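PDB 6W0P: kojibiose phosphorylase from Gut metagenome, which belongs to glycoside hydrolase family 65, whose members join an N-terminal beta-sandwich domain to a helical catalytic domain and a small C-terminal beta domain. Local coordinates for residues D24-S29 against E48-K53; G41-F46 against K53-T58. One frame throughout, in Å; residues are numbered along the deposited sequence.

Overall arrangement
Both interactions lie in the N-terminal family 65 domain, on the same side of the chain's centre, with their own centres about 9 Å apart. Along the chain their segments alternate: residues 24-29 open helix 26-32, residues 41-46 leave strand 40-42, and the loop residues 48-53 and 53-58, which share K53, follow one another through the connection to strand 58-60. Interaction 2 is the more buried; it extends the pairing of strands 40-42 and 58-60 in a small three-stranded antiparallel sheet. Interaction 1 ties the middle of the same connection to the start of helix 26-32. M27 of that helix packs on L55, and E30 binds R43, so the helix packs on the loop that joins two neighbouring strands of the sheet.

Interaction 1: residues D24-S29 against E48-K53; sequences DKSMVS and ETYSGK
S26 and K53 meet through a hydrogen bond that fastens the first turn of helix 26-32 to the long loop between strands 40-42 and 58-60, in the N-terminal beta-sandwich domain of this family 65 protein. The donor is S26 OG, 2.8 Å from K53 O and almost in line with the carbonyl (C=O...OG angle 169°). OG stands anti to its own backbone N (chi1 158°), which carries it off the helix toward the loop. A short hydroxyl suits this buried spot because it can satisfy a loop carbonyl without adding bulk. Beside it comes the ring of Y50, whose CE2 lies 3.8 Å from S26 OG on an oblique approach.

The aliphatic part of K53 then runs over the helix start. Its CG lies 4.2 Å from M27 SD where the two flexible chains cross obliquely, a contact that suits long, unbranched side chains. Further out, the lysine chain bends at its last torsion (chi4 -61°), and NZ arrives 3.8 Å from S26 CB and close to D24 CA, beside the 3-10 turn that leads into the helix. The ammonium is held there by a hydrogen bond to P23 O, just before D24.

The Y50 ring meets F46 edge-to-face, and its own loop lies against it: G52 N sits 3.4 Å above one face of the Y50 ring, toward the rim.

Interaction 2: residues G41-F46 against K53-T58; sequences GTRAFF and KQLIGT
R43 makes both direct hydrogen bonds between 41-46 and 53-58, one from its backbone and one from its side chain. R43 N donates to G57 O at 2.9 Å with an N-H...O angle of 160°. The side chain, bent at chi3 (68°), brings NE 2.8 Å from L55 O; this bond is less straight, and NE lies tilted out of the carbonyl plane. Arginine suits the place because its remaining N-H groups serve other parts of the fold: NH2 forms a salt bridge with E30 of helix 26-32 and NH1 bonds to T340 O.

The backbone bond continues the antiparallel pairing of strands 40-42 and 58-60 in a small three-stranded sheet; the NE bond reaches beyond it into the loop. T42 and T58 form a non-hydrogen-bonded pair of this sheet, with their side chains next to each other on one face and their CG2 methyls 3.7 Å apart. Across the same pair run two CA-H...O contacts, T58 CA to G41 O and T42 CA to G57 O. Glycine at 57 suits the tight passage beside R43, since a beta carbon there would run into R43 CD.

Apolar groups lie over one face of each of the two flat groups. L55 CD2 sits 3.9 Å above the centre of the R43 guanidinium, the two side chains crossing at about a right angle. I56 CG2 lies over the centre of the F45 ring in a CH-pi contact, 3.8 Å from the centroid and only 1° off the normal, while G57 O approaches the ring's edge near its plane. A beta-branched isoleucine can offer this methyl close to the backbone.

Water mediates the last group of contacts: one molecule accepts from F46 N and donates to Q54 OE1, which lies 3.2 Å from it.

Interaction 1: residues D24-S29 against E48-K53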
# COMPACT_ATOMS: atom_id res chain seq x y z
N ASP A 24 1.81 34.20 -12.94
CA ASP A 24 1.49 32.76 -13.17
C ASP A 24 2.77 31.90 -13.06
O ASP A 24 2.62 30.67 -12.94
CB ASP A 24 0.80 32.57 -14.53
CG ASP A 24 1.50 33.26 -15.68
OD1 ASP A 24 1.94 34.42 -15.48
OD2 ASP A 24 1.60 32.66 -16.78
N LYS A 25 3.96 32.51 -13.14
CA LYS A 25 5.28 31.84 -12.98
C LYS A 25 5.86 32.11 -11.60
O LYS A 25 7.02 31.81 -11.42
CB LYS A 25 6.27 32.33 -14.04
CG LYS A 25 5.78 32.21 -15.47
CD LYS A 25 5.35 30.82 -15.82
CE LYS A 25 4.96 30.71 -17.28
NZ LYS A 25 4.47 29.34 -17.61
N SER A 26 5.09 32.69 -10.68
CA SER A 26 5.57 33.16 -9.35
C SER A 26 6.41 32.04 -8.70
O SER A 26 7.55 32.29 -8.35
CB SER A 26 4.41 33.59 -8.48
OG SER A 26 4.75 33.56 -7.10
N MET A 27 5.86 30.84 -8.57
CA MET A 27 6.58 29.73 -7.89
C MET A 27 7.66 29.13 -8.80
O MET A 27 8.65 28.62 -8.26
CB MET A 27 5.59 28.66 -7.41
CG MET A 27 4.85 29.08 -6.11
SD MET A 27 3.66 27.83 -5.53
CE MET A 27 4.75 26.42 -5.30
N VAL A 28 7.51 29.22 -10.13
CA VAL A 28 8.52 28.72 -11.11
C VAL A 28 9.80 29.54 -10.92
O VAL A 28 10.86 28.93 -10.80
CB VAL A 28 8.02 28.78 -12.57
CG1 VAL A 28 9.14 28.57 -13.56
CG2 VAL A 28 6.91 27.77 -12.81
N SER A 29 9.68 30.87 -10.86
CA SER A 29 10.80 31.82 -10.68
C SER A 29 11.45 31.57 -9.32
O SER A 29 12.67 31.41 -9.26
CB SER A 29 10.32 33.25 -10.86
OG SER A 29 9.72 33.42 -12.15
N GLU A 48 9.65 41.20 0.72
CA GLU A 48 8.48 41.93 1.27
C GLU A 48 7.29 40.98 1.32
O GLU A 48 7.37 39.91 0.70
CB GLU A 48 8.16 43.17 0.42
CG GLU A 48 7.57 42.87 -0.95
CD GLU A 48 8.55 42.46 -2.05
OE1 GLU A 48 9.74 42.34 -1.75
OE2 GLU A 48 8.11 42.26 -3.20
N THR A 49 6.23 41.37 2.02
CA THR A 49 4.91 40.67 2.00
C THR A 49 4.48 40.39 0.55
O THR A 49 4.52 41.30 -0.28
CB THR A 49 3.86 41.48 2.78
OG1 THR A 49 4.29 41.50 4.14
CG2 THR A 49 2.46 40.93 2.67
N TYR A 50 4.09 39.16 0.24
CA TYR A 50 3.45 38.81 -1.05
C TYR A 50 2.27 37.90 -0.76
O TYR A 50 2.45 36.85 -0.11
CB TYR A 50 4.43 38.17 -2.04
CG TYR A 50 3.84 37.83 -3.40
CD1 TYR A 50 3.61 38.80 -4.36
CD2 TYR A 50 3.54 36.52 -3.74
CE1 TYR A 50 3.10 38.49 -5.61
CE2 TYR A 50 3.02 36.19 -4.98
CZ TYR A 50 2.80 37.17 -5.92
OH TYR A 50 2.30 36.83 -7.15
N SER A 51 1.09 38.33 -1.21
CA SER A 51 -0.22 37.71 -0.86
C SER A 51 -0.72 36.90 -2.07
O SER A 51 -1.86 36.44 -2.03
CB SER A 51 -1.20 38.77 -0.42
OG SER A 51 -1.54 39.61 -1.51
N GLY A 52 0.11 36.74 -3.11
CA GLY A 52 -0.15 35.80 -4.21
C GLY A 52 0.30 34.41 -3.81
O GLY A 52 0.77 34.27 -2.66
N LYS A 53 0.18 33.42 -4.70
CA LYS A 53 0.67 32.05 -4.43
C LYS A 53 2.21 32.10 -4.36
O LYS A 53 2.86 32.64 -5.26
CB LYS A 53 0.09 31.03 -5.44
CG LYS A 53 0.90 30.77 -6.69
CD LYS A 53 0.09 30.36 -7.93
CE LYS A 53 0.78 30.70 -9.24
NZ LYS A 53 1.02 32.17 -9.35

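Interaction 2: residues G41-F46 against K53-T58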
# COMPACT_ATOMS: atom_id res chain seq x y z
N GLY A 41 20.13 26.79 1.56
CA GLY A 41 19.50 27.27 0.32
C GLY A 41 18.29 28.12 0.61
O GLY A 41 17.59 27.85 1.62
N THR A 42 18.00 29.06 -0.29
CA THR A 42 16.76 29.85 -0.24
C THR A 42 16.13 29.86 -1.62
O THR A 42 16.84 30.14 -2.59
CB THR A 42 17.00 31.27 0.28
OG1 THR A 42 17.94 31.90 -0.60
CG2 THR A 42 17.54 31.26 1.69
N ARG A 43 14.82 29.63 -1.66
CA ARG A 43 13.98 29.92 -2.84
C ARG A 43 14.01 31.43 -3.06
O ARG A 43 14.25 32.18 -2.10
CB ARG A 43 12.55 29.42 -2.60
CG ARG A 43 12.39 27.91 -2.76
CD ARG A 43 11.00 27.44 -2.37
NE ARG A 43 10.01 27.91 -3.32
CZ ARG A 43 9.71 27.32 -4.46
NH1 ARG A 43 10.33 26.22 -4.85
NH2 ARG A 43 8.77 27.82 -5.23
N ALA A 44 13.69 31.86 -4.28
CA ALA A 44 13.71 33.27 -4.70
C ALA A 44 12.36 33.91 -4.36
O ALA A 44 11.83 34.70 -5.18
CB ALA A 44 14.02 33.38 -6.16
N PHE A 45 11.84 33.58 -3.17
CA PHE A 45 10.59 34.18 -2.66
C PHE A 45 10.90 35.66 -2.45
O PHE A 45 12.03 35.99 -2.11
CB PHE A 45 10.11 33.47 -1.40
CG PHE A 45 11.06 33.55 -0.24
CD1 PHE A 45 11.05 34.66 0.60
CD2 PHE A 45 11.97 32.54 0.00
CE1 PHE A 45 11.94 34.74 1.66
CE2 PHE A 45 12.87 32.63 1.05
CZ PHE A 45 12.85 33.73 1.88
N PHE A 46 9.91 36.50 -2.74
CA PHE A 46 9.90 37.96 -2.46
C PHE A 46 10.22 38.19 -0.99
O PHE A 46 9.69 37.49 -0.12
CB PHE A 46 8.55 38.57 -2.84
CG PHE A 46 8.30 38.65 -4.32
CD1 PHE A 46 9.26 38.22 -5.24
CD2 PHE A 46 7.13 39.19 -4.81
CE1 PHE A 46 9.04 38.32 -6.61
CE2 PHE A 46 6.91 39.28 -6.17
CZ PHE A 46 7.86 38.86 -7.07
N LYS A 53 0.18 33.42 -4.70
CA LYS A 53 0.67 32.05 -4.43
C LYS A 53 2.21 32.10 -4.36
O LYS A 53 2.86 32.64 -5.26
CB LYS A 53 0.09 31.03 -5.44
CG LYS A 53 0.90 30.77 -6.69
CD LYS A 53 0.09 30.36 -7.93
CE LYS A 53 0.78 30.70 -9.24
NZ LYS A 53 1.02 32.17 -9.35
N GLN A 54 2.77 31.58 -3.29
CA GLN A 54 4.24 31.58 -3.08
C GLN A 54 4.55 30.37 -2.22
O GLN A 54 3.64 29.89 -1.49
CB GLN A 54 4.72 32.87 -2.41
CG GLN A 54 3.96 33.25 -1.14
CD GLN A 54 4.70 34.32 -0.35
OE1 GLN A 54 5.60 35.00 -0.86
NE2 GLN A 54 4.34 34.44 0.91
N LEU A 55 5.78 29.89 -2.34
CA LEU A 55 6.37 28.94 -1.39
C LEU A 55 7.64 29.60 -0.86
O LEU A 55 8.66 29.60 -1.56
CB LEU A 55 6.66 27.61 -2.07
CG LEU A 55 7.23 26.54 -1.14
CD1 LEU A 55 6.31 26.29 0.05
CD2 LEU A 55 7.49 25.23 -1.88
N ILE A 56 7.54 30.16 0.33
CA ILE A 56 8.70 30.66 1.13
C ILE A 56 9.46 29.43 1.64
O ILE A 56 8.83 28.51 2.23
CB ILE A 56 8.27 31.57 2.28
CG1 ILE A 56 7.60 32.85 1.76
CG2 ILE A 56 9.47 31.88 3.14
CD1 ILE A 56 7.04 33.75 2.84
N GLY A 57 10.76 29.42 1.42
CA GLY A 57 11.57 28.20 1.54
C GLY A 57 13.01 28.55 1.81
O GLY A 57 13.64 29.11 0.90
N THR A 58 13.43 28.33 3.05
CA THR A 58 14.82 28.46 3.54
C THR A 58 15.20 27.11 4.16
O THR A 58 14.48 26.69 5.08
CB THR A 58 14.98 29.61 4.54
OG1 THR A 58 14.43 30.81 3.97
CG2 THR A 58 16.43 29.84 4.92
O HOH W 1 7.36 35.00 -3.59
O HOH W 2 7.04 36.95 0.53